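Local coordinates for protein congerin II (Conger myriaster, PDB 1IS3) that binds beta-galactosides such as lactose as a homodimeric galectin, though its physiological role is not yet known, at residues Phe30-Gly35 with Thr88-Asp93; Asp39-His44 with Val67-Glu72; Asp46-Tyr51 with Glu72-Lys77; Asn56-Asn61 with Ile99-Gly104. One frame throughout, in Å; residues are numbered along the deposited sequence. Where two conformers were deposited one is given.

Contact 1. Residues Phe30-Gly35 with Thr88-Asp93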
# COMPACT_ATOMS: atom_id res chain seq x y z
N PHE A 30 -1.22 17.71 7.84
CA PHE A 30 -0.75 16.43 7.29
C PHE A 30 -1.08 16.48 5.80
O PHE A 30 -1.99 17.21 5.37
CB PHE A 30 -1.42 15.20 7.92
CG PHE A 30 -2.88 14.95 7.59
CD1 PHE A 30 -3.89 15.60 8.34
CD2 PHE A 30 -3.23 14.10 6.53
CE1 PHE A 30 -5.24 15.39 8.01
CE2 PHE A 30 -4.58 13.90 6.21
CZ PHE A 30 -5.58 14.55 6.95
N SER A 31 -0.39 15.71 4.96
CA SER A 31 -0.72 15.72 3.54
C SER A 31 -0.87 14.32 2.96
O SER A 31 -0.27 13.39 3.50
CB SER A 31 0.36 16.46 2.74
OG SER A 31 1.69 15.96 2.85
N ILE A 32 -1.61 14.21 1.87
CA ILE A 32 -1.69 12.99 1.08
C ILE A 32 -0.97 13.39 -0.24
O ILE A 32 -1.23 14.45 -0.84
CB ILE A 32 -3.17 12.60 0.82
CG1 ILE A 32 -3.86 12.26 2.17
CG2 ILE A 32 -3.23 11.43 -0.19
CD1 ILE A 32 -5.44 12.31 2.09
N ASN A 33 -0.09 12.52 -0.73
CA ASN A 33 0.77 12.84 -1.87
C ASN A 33 0.75 11.72 -2.90
O ASN A 33 0.85 10.56 -2.49
CB ASN A 33 2.22 13.03 -1.39
CG ASN A 33 2.32 14.12 -0.36
OD1 ASN A 33 2.32 15.29 -0.73
ND2 ASN A 33 2.32 13.85 0.94
N VAL A 34 0.57 12.02 -4.18
CA VAL A 34 0.53 11.04 -5.25
C VAL A 34 1.61 11.51 -6.22
O VAL A 34 1.61 12.67 -6.65
CB VAL A 34 -0.87 11.06 -5.92
CG1 VAL A 34 -0.90 10.14 -7.13
CG2 VAL A 34 -1.94 10.58 -4.92
N GLY A 35 2.58 10.67 -6.56
CA GLY A 35 3.61 11.05 -7.51
C GLY A 35 4.57 9.90 -7.79
O GLY A 35 4.16 8.74 -7.93
N THR A 88 -10.78 9.47 2.27
CA THR A 88 -10.65 10.23 1.04
C THR A 88 -10.51 9.26 -0.11
O THR A 88 -9.80 8.24 -0.00
CB THR A 88 -9.41 11.14 1.09
OG1 THR A 88 -9.56 11.91 2.28
CG2 THR A 88 -9.27 12.05 -0.12
N THR A 89 -11.19 9.61 -1.20
CA THR A 89 -11.12 8.83 -2.42
C THR A 89 -10.63 9.73 -3.56
O THR A 89 -11.07 10.88 -3.71
CB THR A 89 -12.51 8.23 -2.81
OG1 THR A 89 -12.83 7.32 -1.75
CG2 THR A 89 -12.54 7.46 -4.15
N ILE A 90 -9.70 9.20 -4.34
CA ILE A 90 -9.08 9.92 -5.43
C ILE A 90 -9.15 9.08 -6.70
O ILE A 90 -8.94 7.86 -6.67
CB ILE A 90 -7.59 10.24 -5.07
CG1 ILE A 90 -7.53 11.05 -3.78
CG2 ILE A 90 -6.91 10.98 -6.24
CD1 ILE A 90 -6.11 11.21 -3.21
N THR A 91 -9.49 9.70 -7.82
CA THR A 91 -9.36 9.08 -9.12
C THR A 91 -8.86 10.19 -10.06
O THR A 91 -8.79 11.36 -9.63
CB THR A 91 -10.75 8.52 -9.60
OG1 THR A 91 -11.26 7.81 -8.50
CG2 THR A 91 -10.66 7.59 -10.80
N PHE A 92 -8.49 9.89 -11.30
CA PHE A 92 -7.98 10.92 -12.17
C PHE A 92 -8.07 10.51 -13.62
O PHE A 92 -8.21 9.31 -13.94
CB PHE A 92 -6.50 11.24 -11.82
CG PHE A 92 -5.50 10.12 -12.06
CD1 PHE A 92 -5.26 9.16 -11.08
CD2 PHE A 92 -4.82 10.03 -13.30
CE1 PHE A 92 -4.36 8.12 -11.33
CE2 PHE A 92 -3.92 8.98 -13.53
CZ PHE A 92 -3.69 8.03 -12.55
N ASP A 93 -8.10 11.52 -14.50
CA ASP A 93 -7.90 11.20 -15.90
C ASP A 93 -6.69 12.01 -16.34
O ASP A 93 -6.04 12.61 -15.47
CB ASP A 93 -9.13 11.56 -16.73
CG ASP A 93 -9.66 12.97 -16.64
OD1 ASP A 93 -10.85 13.11 -16.89
OD2 ASP A 93 -8.91 13.90 -16.34
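I32 meets I90 and T88 in the buried interior of the galectin beta sandwich, where strand 29-34 of the sugar-binding sheet faces strand 85-92 of the other sheet. The apolar part is the pair of isoleucines. Their side chains slide past each other in opposite directions, and the branch methyl CG2 of I32 comes to 4.2 Å from the terminal methyl CD1 of I90. I90 holds CG1 anti to its carbonyl carbon (chi1 -58°) and then runs extended, which carries CD1 across the interface. Beta-branched aliphatic residues suit this place, since they fit an extended backbone and fill a buried, apolar interior. V34 points its CB the same way without touching the opposite strand.

A mixed contact lies beside it. CD1 of I32 and OG1 of T88 approach tip to tip at 4.1 Å, a van der Waals touch between methyl and hydroxyl. T88 also packs on I99 of the adjoining strand.

Polar interactions belong to the other face of strand 29-34, where residues alternate with I32 and V34. N33 ND2 donates to S31 OG over 2.9 Å, with an N-H...O angle of 161° and the acceptor tilted 15° from the amide plane. S31 also packs on H44 and D46 of the sugar pocket, so this polar pair probably belongs to its second shell.

The chemistry implies a division of labour within strand 29-34: I32 joins the two sheets by the shape of its methyl groups, while the hydroxyl of S31 and the amide of N33 are turned to the carbohydrate side.

Contact 2. Residues Asp39-His44 with Val67-Glu72. With GAL (beta-D-galactopyranose), chain B; BGC (beta-D-glucopyranose), chain C.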
# COMPACT_ATOMS: atom_id res chain seq x y z
N ASP A 39 10.27 13.90 -3.91
CA ASP A 39 10.67 15.15 -4.56
C ASP A 39 10.00 15.31 -5.92
O ASP A 39 10.38 16.19 -6.71
CB ASP A 39 12.21 15.21 -4.74
CG ASP A 39 12.73 16.64 -4.93
OD1 ASP A 39 13.55 16.87 -5.82
OD2 ASP A 39 12.27 17.52 -4.20
N SER A 40 9.00 14.50 -6.25
CA SER A 40 8.34 14.56 -7.53
C SER A 40 6.90 14.19 -7.22
O SER A 40 6.58 12.99 -7.11
CB SER A 40 9.01 13.57 -8.45
OG SER A 40 8.35 13.65 -9.71
N ILE A 41 6.01 15.17 -7.00
CA ILE A 41 4.64 14.90 -6.52
C ILE A 41 3.69 15.59 -7.48
O ILE A 41 3.75 16.83 -7.65
CB ILE A 41 4.44 15.45 -5.05
CG1 ILE A 41 5.42 14.77 -4.08
CG2 ILE A 41 3.01 15.16 -4.58
CD1 ILE A 41 5.48 15.46 -2.71
N ALA A 42 2.83 14.81 -8.11
CA ALA A 42 1.86 15.36 -9.04
C ALA A 42 0.64 16.00 -8.32
O ALA A 42 0.04 16.99 -8.78
CB ALA A 42 1.35 14.26 -9.98
N MET A 43 0.26 15.45 -7.16
CA MET A 43 -0.86 16.01 -6.42
C MET A 43 -0.48 15.92 -4.94
O MET A 43 -0.36 14.81 -4.40
CB MET A 43 -2.11 15.20 -6.72
CG MET A 43 -3.45 15.85 -6.33
SD MET A 43 -3.68 16.01 -4.56
CE MET A 43 -3.85 14.32 -4.05
N HIS A 44 -0.18 17.07 -4.34
CA HIS A 44 0.05 17.23 -2.91
C HIS A 44 -1.24 17.83 -2.31
O HIS A 44 -1.62 18.90 -2.78
CB HIS A 44 1.25 18.16 -2.69
CG HIS A 44 1.47 18.66 -1.25
ND1 HIS A 44 1.98 18.00 -0.21
CD2 HIS A 44 1.28 19.97 -0.79
CE1 HIS A 44 2.12 18.80 0.83
NE2 HIS A 44 1.69 19.99 0.46
N VAL A 67 13.23 21.37 -8.79
CA VAL A 67 12.71 22.66 -9.23
C VAL A 67 11.89 23.25 -8.08
O VAL A 67 12.20 24.37 -7.64
CB VAL A 67 11.84 22.47 -10.51
CG1 VAL A 67 11.00 23.69 -10.81
CG2 VAL A 67 12.76 22.21 -11.69
N GLY A 68 10.88 22.56 -7.52
CA GLY A 68 10.13 23.10 -6.40
C GLY A 68 8.62 23.10 -6.65
O GLY A 68 8.10 22.54 -7.63
N TRP A 69 7.96 23.81 -5.73
CA TRP A 69 6.51 23.91 -5.70
C TRP A 69 5.99 24.84 -6.78
O TRP A 69 6.63 25.86 -7.06
CB TRP A 69 6.08 24.39 -4.29
CG TRP A 69 6.29 23.32 -3.21
CD1 TRP A 69 7.32 23.41 -2.30
CD2 TRP A 69 5.55 22.15 -3.05
NE1 TRP A 69 7.26 22.31 -1.57
CE2 TRP A 69 6.22 21.53 -1.97
CE3 TRP A 69 4.45 21.53 -3.65
CZ2 TRP A 69 5.77 20.28 -1.50
CZ3 TRP A 69 4.01 20.29 -3.17
CH2 TRP A 69 4.67 19.68 -2.11
N GLN A 70 4.87 24.49 -7.40
CA GLN A 70 4.28 25.25 -8.48
C GLN A 70 3.18 26.17 -7.92
O GLN A 70 3.33 26.64 -6.79
CB GLN A 70 3.78 24.25 -9.53
CG GLN A 70 4.99 23.45 -10.08
CD GLN A 70 6.17 24.32 -10.57
OE1 GLN A 70 6.01 25.09 -11.52
NE2 GLN A 70 7.36 24.26 -9.97
N GLN A 71 2.11 26.45 -8.66
CA GLN A 71 1.10 27.39 -8.20
C GLN A 71 0.12 26.66 -7.26
O GLN A 71 -0.50 25.66 -7.62
CB GLN A 71 0.44 27.93 -9.45
CG GLN A 71 -0.66 28.95 -9.24
CD GLN A 71 -2.04 28.61 -9.85
OE1 GLN A 71 -2.33 28.80 -11.05
NE2 GLN A 71 -3.00 28.14 -9.03
N GLU A 72 -0.04 27.15 -6.03
CA GLU A 72 -1.01 26.61 -5.05
C GLU A 72 -2.46 26.87 -5.42
O GLU A 72 -2.79 27.95 -5.95
CB GLU A 72 -0.95 27.22 -3.67
CG GLU A 72 0.41 27.20 -3.09
CD GLU A 72 0.44 27.69 -1.65
OE1 GLU A 72 -0.35 28.55 -1.24
OE2 GLU A 72 1.30 27.19 -0.96
C1 GAL B . 4.44 25.38 1.40
C2 GAL B . 4.83 24.24 2.34
C3 GAL B . 5.05 22.95 1.57
C4 GAL B . 3.83 22.64 0.70
C5 GAL B . 3.54 23.84 -0.19
C6 GAL B . 2.33 23.64 -1.06
O2 GAL B . 6.01 24.59 3.03
O3 GAL B . 5.28 21.89 2.48
O4 GAL B . 2.70 22.35 1.50
O5 GAL B . 3.30 25.01 0.62
O6 GAL B . 2.14 24.75 -1.92
C2 BGC C . 2.61 29.80 1.22
C3 BGC C . 2.68 28.42 1.87
C4 BGC C . 3.99 27.74 1.48
C5 BGC C . 5.17 28.65 1.86
C6 BGC C . 6.50 28.09 1.39
C1 BGC C . 3.82 30.61 1.66
O1 BGC C . 3.79 31.85 1.04
O2 BGC C . 1.42 30.46 1.62
O3 BGC C . 1.58 27.63 1.45
O4 BGC C . 4.10 26.48 2.17
O5 BGC C . 5.02 29.94 1.25
O6 BGC C . 6.50 27.87 -0.01
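W69 drives the edge of its six-membered ring toward the face of H44, and this is the tight part of the contact. The two side chains cross at about a right angle in an edge-to-face pair, with ring centroids 4.5 Å apart and planes at 50°. The closest touch is W69 CH2 to H44 CG, 3.5 Å. H44 reaches this position because its CG stands anti to the backbone N (chi1 168°). I41 extends the packing, its CD1 lying 4.3 Å from W69 CH2.

Both rings also serve the galactose. H44 NE2 bonds to GAL O4 at 2.8 Å, met at the edge of the imidazole, while ND1 of the same ring is bonded to N33 OD1, which fixes the ring's rotation. Over one face of the indole lies the sugar, with GAL C4 3.8 Å from W69 CE2. This is the galactose-on-tryptophan CH-pi stack characteristic of galectins, and a broad flat residue is what it needs.

E72 OE2 then accepts from GAL O6 at 2.8 Å. The same oxygen appears to accept from BGC O3 as well, and so perhaps to bridge the two sugars, but the modelled distance is too short to be trusted.

The outer side is looser. V67, Q70 and Q71 are exposed, and Q70 merely folds back, its NE2 donating to G68 O over 3.0 Å from above the carbonyl plane.

Stacking on an apolar sugar face combined with an edge bond to O4 is consistent with recognition of the axial hydroxyl that distinguishes galactose from glucose, as in other galectins.

Contact 3. Residues Asp46-Tyr51 with Glu72-Lys77. With GAL (beta-D-galactopyranose), chain B; BGC (beta-D-glucopyranose), chain C.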
# COMPACT_ATOMS: atom_id res chain seq x y z
N ASP A 46 -2.54 19.22 1.18
CA ASP A 46 -2.14 19.49 2.53
C ASP A 46 -3.34 19.96 3.33
O ASP A 46 -4.15 20.77 2.87
CB ASP A 46 -1.04 20.54 2.47
CG ASP A 46 -0.22 20.63 3.74
OD1 ASP A 46 -0.09 19.65 4.46
OD2 ASP A 46 0.31 21.70 4.03
N HIS A 47 -3.49 19.43 4.54
CA HIS A 47 -4.63 19.68 5.40
C HIS A 47 -4.08 20.52 6.54
O HIS A 47 -3.35 19.98 7.39
CB HIS A 47 -5.24 18.38 5.96
CG HIS A 47 -5.60 17.35 4.90
ND1 HIS A 47 -4.73 16.69 4.12
CD2 HIS A 47 -6.85 16.88 4.64
CE1 HIS A 47 -5.41 15.82 3.40
NE2 HIS A 47 -6.67 15.95 3.73
N ARG A 48 -4.37 21.82 6.56
CA ARG A 48 -3.71 22.70 7.52
C ARG A 48 -4.65 23.13 8.64
O ARG A 48 -5.61 23.87 8.40
CB ARG A 48 -3.19 23.95 6.81
CG ARG A 48 -2.05 23.60 5.85
CD ARG A 48 -1.61 24.79 4.97
NE ARG A 48 -0.57 24.38 4.02
CZ ARG A 48 0.19 25.21 3.29
NH1 ARG A 48 1.13 24.73 2.44
NH2 ARG A 48 -0.01 26.51 3.37
N PHE A 49 -4.36 22.62 9.84
CA PHE A 49 -5.11 23.01 11.02
C PHE A 49 -4.55 24.33 11.51
O PHE A 49 -5.33 25.26 11.77
CB PHE A 49 -4.98 21.98 12.14
CG PHE A 49 -5.71 20.73 11.68
CD1 PHE A 49 -5.01 19.75 10.94
CD2 PHE A 49 -7.09 20.59 11.96
CE1 PHE A 49 -5.69 18.64 10.47
CE2 PHE A 49 -7.77 19.45 11.47
CZ PHE A 49 -7.08 18.49 10.73
N SER A 50 -3.22 24.41 11.65
CA SER A 50 -2.57 25.68 11.96
C SER A 50 -1.15 25.63 11.39
O SER A 50 -0.30 24.87 11.85
CB SER A 50 -2.54 25.91 13.50
OG SER A 50 -2.13 27.23 13.87
N TYR A 51 -0.95 26.43 10.34
CA TYR A 51 0.33 26.46 9.68
C TYR A 51 0.52 27.86 9.19
O TYR A 51 -0.12 28.28 8.22
CB TYR A 51 0.36 25.46 8.49
CG TYR A 51 1.65 25.49 7.69
CD1 TYR A 51 2.87 25.10 8.27
CD2 TYR A 51 1.63 25.90 6.36
CE1 TYR A 51 4.05 25.12 7.54
CE2 TYR A 51 2.81 25.93 5.61
CZ TYR A 51 4.01 25.53 6.20
OH TYR A 51 5.16 25.55 5.44
N GLU A 72 -0.04 27.15 -6.03
CA GLU A 72 -1.01 26.61 -5.05
C GLU A 72 -2.46 26.87 -5.42
O GLU A 72 -2.79 27.95 -5.95
CB GLU A 72 -0.95 27.22 -3.67
CG GLU A 72 0.41 27.20 -3.09
CD GLU A 72 0.44 27.69 -1.65
OE1 GLU A 72 -0.35 28.55 -1.24
OE2 GLU A 72 1.30 27.19 -0.96
N GLU A 73 -3.33 25.93 -5.11
CA GLU A 73 -4.77 26.10 -5.22
C GLU A 73 -5.25 25.87 -3.82
O GLU A 73 -4.67 25.06 -3.08
CB GLU A 73 -5.35 25.09 -6.17
CG GLU A 73 -5.02 25.69 -7.56
CD GLU A 73 -5.62 25.07 -8.82
OE1 GLU A 73 -5.02 25.24 -9.90
OE2 GLU A 73 -6.67 24.43 -8.72
N ARG A 74 -6.22 26.65 -3.36
CA ARG A 74 -6.73 26.52 -1.99
C ARG A 74 -8.22 26.24 -1.91
O ARG A 74 -8.97 26.64 -2.80
CB ARG A 74 -6.45 27.78 -1.21
CG ARG A 74 -4.96 27.89 -0.92
CD ARG A 74 -4.43 29.31 -0.75
NE ARG A 74 -3.03 29.29 -0.32
CZ ARG A 74 -2.74 29.17 0.99
NH1 ARG A 74 -3.72 29.07 1.89
NH2 ARG A 74 -1.46 29.14 1.40
N SER A 75 -8.66 25.47 -0.90
CA SER A 75 -10.05 25.23 -0.70
C SER A 75 -10.28 25.40 0.77
O SER A 75 -9.53 25.04 1.65
CB SER A 75 -10.45 23.82 -1.11
OG SER A 75 -11.82 23.60 -0.85
N LYS A 76 -11.49 25.86 0.99
CA LYS A 76 -12.06 26.25 2.26
C LYS A 76 -12.88 25.05 2.77
O LYS A 76 -13.39 25.07 3.89
CB LYS A 76 -12.87 27.52 1.92
CG LYS A 76 -13.87 27.37 0.67
CD LYS A 76 -13.36 27.19 -0.85
CE LYS A 76 -14.22 26.20 -1.67
NZ LYS A 76 -13.53 25.58 -2.80
N LYS A 77 -13.10 24.00 1.99
CA LYS A 77 -13.86 22.83 2.43
C LYS A 77 -13.01 22.12 3.45
O LYS A 77 -11.92 21.65 3.09
CB LYS A 77 -14.11 21.92 1.26
CG LYS A 77 -15.00 22.68 0.29
CD LYS A 77 -15.18 21.90 -0.96
CE LYS A 77 -16.21 22.64 -1.75
NZ LYS A 77 -16.44 21.88 -2.96
C1 GAL B . 4.44 25.38 1.40
C2 GAL B . 4.83 24.24 2.34
C3 GAL B . 5.05 22.95 1.57
C4 GAL B . 3.83 22.64 0.70
C5 GAL B . 3.54 23.84 -0.19
C6 GAL B . 2.33 23.64 -1.06
O2 GAL B . 6.01 24.59 3.03
O3 GAL B . 5.28 21.89 2.48
O4 GAL B . 2.70 22.35 1.50
O5 GAL B . 3.30 25.01 0.62
O6 GAL B . 2.14 24.75 -1.92
C2 BGC C . 2.61 29.80 1.22
C3 BGC C . 2.68 28.42 1.87
C4 BGC C . 3.99 27.74 1.48
C5 BGC C . 5.17 28.65 1.86
C6 BGC C . 6.50 28.09 1.39
C1 BGC C . 3.82 30.61 1.66
O1 BGC C . 3.79 31.85 1.04
O2 BGC C . 1.42 30.46 1.62
O3 BGC C . 1.58 27.63 1.45
O4 BGC C . 4.10 26.48 2.17
O5 BGC C . 5.02 29.94 1.25
O6 BGC C . 6.50 27.87 -0.01
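R48 NH1 and E72 OE2 lie 4.2 Å apart, opposite charges near each other but beyond a salt bridge, and both groups turn to the lactose. R48 carries the first shell: its NH2 donates to BGC O3 over 2.7 Å at an N-H...O angle of 155°, and its NH1 reaches GAL O5 at 2.8 Å. NH1 also donates to GAL O4 and, weakly, to BGC O3 and O4, so the one group grips both rings of lactose. Y51 OH bonds to GAL O2 at 2.7 Å; either could be the donor. A long, planar, multiply donating residue suits the place of R48, since it can meet several oxygens near its own plane.

These residues line the carbohydrate-recognition site on the concave face of the galectin beta sandwich. Strands 40-48 and 68-75 are separated there by strand 57-64, whose V59 touches the side chains of R48, E72 and R74.

The next shell fixes the R48 guanidinium. The side chain runs extended from CG to NE (chi2 172°), and NE forms a salt bridge with D46 OD2 at 2.8 Å, met on the anti side of the carboxylate. D46 OD2 also pairs with R29, and D54 OD2 with R48 NH2. Y51 CD2 lies over one guanidinium face, 3.3 Å above the plane and offset toward the rim. R74 is less certain, being modelled in two conformers. In one of them it grips E72 side-on, NE and NH2 both donating to OE1, with its NH2 3.6 Å from R48 NH2 beside the sugar oxygens.

Contact 4. Residues Asn56-Asn61 with Ile99-Gly104. With GAL (beta-D-galactopyranose), chain B.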
# COMPACT_ATOMS: atom_id res chain seq x y z
N ASN A 56 -7.44 25.81 9.10
CA ASN A 56 -8.54 25.04 8.55
C ASN A 56 -8.76 25.31 7.05
O ASN A 56 -9.81 25.72 6.53
CB ASN A 56 -9.86 25.31 9.36
CG ASN A 56 -9.63 25.09 10.85
OD1 ASN A 56 -9.03 24.10 11.30
ND2 ASN A 56 -9.94 26.08 11.69
N VAL A 57 -7.69 25.02 6.29
CA VAL A 57 -7.72 25.19 4.84
C VAL A 57 -7.02 24.00 4.19
O VAL A 57 -6.13 23.37 4.80
CB VAL A 57 -7.03 26.59 4.50
CG1 VAL A 57 -5.62 26.62 4.98
CG2 VAL A 57 -7.02 26.84 3.00
N LEU A 58 -7.48 23.66 2.99
CA LEU A 58 -6.80 22.68 2.17
C LEU A 58 -5.93 23.43 1.18
O LEU A 58 -6.37 24.43 0.61
CB LEU A 58 -7.76 21.78 1.35
CG LEU A 58 -8.57 20.70 2.09
CD1 LEU A 58 -9.44 19.97 1.04
CD2 LEU A 58 -7.68 19.72 2.81
N VAL A 59 -4.69 23.00 0.97
CA VAL A 59 -3.82 23.61 -0.02
C VAL A 59 -3.37 22.49 -0.96
O VAL A 59 -2.85 21.45 -0.50
CB VAL A 59 -2.61 24.28 0.69
CG1 VAL A 59 -1.62 24.85 -0.34
CG2 VAL A 59 -3.13 25.42 1.58
N LEU A 60 -3.55 22.67 -2.27
CA LEU A 60 -3.16 21.69 -3.27
C LEU A 60 -2.06 22.23 -4.18
O LEU A 60 -2.08 23.42 -4.56
CB LEU A 60 -4.37 21.29 -4.11
CG LEU A 60 -5.41 20.54 -3.28
CD1 LEU A 60 -6.45 21.53 -2.76
CD2 LEU A 60 -6.04 19.46 -4.12
N ASN A 61 -1.08 21.40 -4.52
CA ASN A 61 0.01 21.83 -5.38
C ASN A 61 0.78 20.65 -5.96
O ASN A 61 0.48 19.50 -5.64
CB ASN A 61 0.96 22.74 -4.57
CG ASN A 61 1.72 23.80 -5.39
OD1 ASN A 61 1.79 23.75 -6.61
ND2 ASN A 61 2.36 24.76 -4.76
N ILE A 99 -11.06 14.45 -6.26
CA ILE A 99 -10.89 14.09 -4.86
C ILE A 99 -12.26 14.18 -4.18
O ILE A 99 -12.96 15.19 -4.37
CB ILE A 99 -9.87 15.06 -4.20
CG1 ILE A 99 -8.51 15.02 -4.88
CG2 ILE A 99 -9.66 14.62 -2.76
CD1 ILE A 99 -7.89 16.43 -4.94
N GLN A 100 -12.63 13.19 -3.38
CA GLN A 100 -13.88 13.24 -2.64
C GLN A 100 -13.53 13.13 -1.17
O GLN A 100 -12.75 12.27 -0.75
CB GLN A 100 -14.80 12.13 -3.05
CG GLN A 100 -16.14 12.30 -2.32
CD GLN A 100 -17.35 11.86 -3.14
OE1 GLN A 100 -18.47 12.38 -2.99
NE2 GLN A 100 -17.23 10.90 -4.08
N LEU A 101 -14.02 14.09 -0.39
CA LEU A 101 -13.74 14.18 1.05
C LEU A 101 -14.71 13.31 1.87
O LEU A 101 -15.68 12.78 1.32
CB LEU A 101 -13.81 15.67 1.49
CG LEU A 101 -13.03 16.66 0.63
CD1 LEU A 101 -13.26 18.06 1.14
CD2 LEU A 101 -11.53 16.29 0.65
N SER A 102 -14.46 13.17 3.19
CA SER A 102 -15.27 12.35 4.13
C SER A 102 -16.76 12.70 4.13
O SER A 102 -17.61 11.80 4.20
CB SER A 102 -14.80 12.50 5.61
OG SER A 102 -13.39 12.59 5.85
N ASN A 103 -17.10 13.99 3.99
CA ASN A 103 -18.50 14.43 4.00
C ASN A 103 -19.15 14.43 2.62
O ASN A 103 -20.28 14.89 2.48
CB ASN A 103 -18.59 15.83 4.59
CG ASN A 103 -17.90 16.88 3.72
OD1 ASN A 103 -17.02 16.57 2.88
ND2 ASN A 103 -18.23 18.16 3.87
N GLY A 104 -18.47 13.94 1.57
CA GLY A 104 -19.06 13.89 0.24
C GLY A 104 -18.69 15.09 -0.61
O GLY A 104 -18.94 15.08 -1.80
C1 GAL B . 4.44 25.38 1.40
C2 GAL B . 4.83 24.24 2.34
C3 GAL B . 5.05 22.95 1.57
C4 GAL B . 3.83 22.64 0.70
C5 GAL B . 3.54 23.84 -0.19
C6 GAL B . 2.33 23.64 -1.06
O2 GAL B . 6.01 24.59 3.03
O3 GAL B . 5.28 21.89 2.48
O4 GAL B . 2.70 22.35 1.50
O5 GAL B . 3.30 25.01 0.62
O6 GAL B . 2.14 24.75 -1.92
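L60 and I99 reach toward each other tip to tip across the inside of the galectin beta sandwich, joining strand 57-64 of the sugar-binding sheet to strand 96-100 of the opposite one. The branch methyl CD2 of L60 comes within 3.6 Å of the terminal methyl CD1 of I99, a tight touch for two methyls. Both side chains keep a common first torsion, CG or CG1 anti to the carbonyl carbon, but chi2 of L60 (94°) and of I99 (142°) depart from staggered values, consistent with some crowding where they meet.

L58 and L101 make a second, looser pair, with L58 CD1 4.3 Å from L101 CD2. Both direct their CB atoms inward. Leucine suits these sites because its forked end spans the gap between sheets, and M45 and F80 pack against L58 as well. L101 opens a type I turn, closed by G104 N donating to L101 O at 3.0 Å, so the chain turns back after strand 96-100, toward strand 106-110.

Alternation along strand 57-64 turns V59 and N61 to the sugar side, where N61 ND2 donates almost straight (173°) to GAL O6 over 2.8 Å.

From the N terminus, the first segments come in the order 30-35, 39-44, 46-51 and 56-61, belonging to contacts 1 to 4 in turn. Contact 2 closes its loop first, at 67-72, and contact 3 follows at 72-77; the two cross and share E72. Contact 1 closes at 88-93, so both are nested inside its loop. Contact 4, closing last at 99-104, crosses all three. Contacts 1 and 4 tie the sugar-binding sheet to strands 85-92 and 96-100, neighbours in the opposite sheet. Contacts 2 and 3 instead link strands 40-48 and 68-75 over intervening strand 57-64 and hold the lactose, whose galactose contact 4 also reaches.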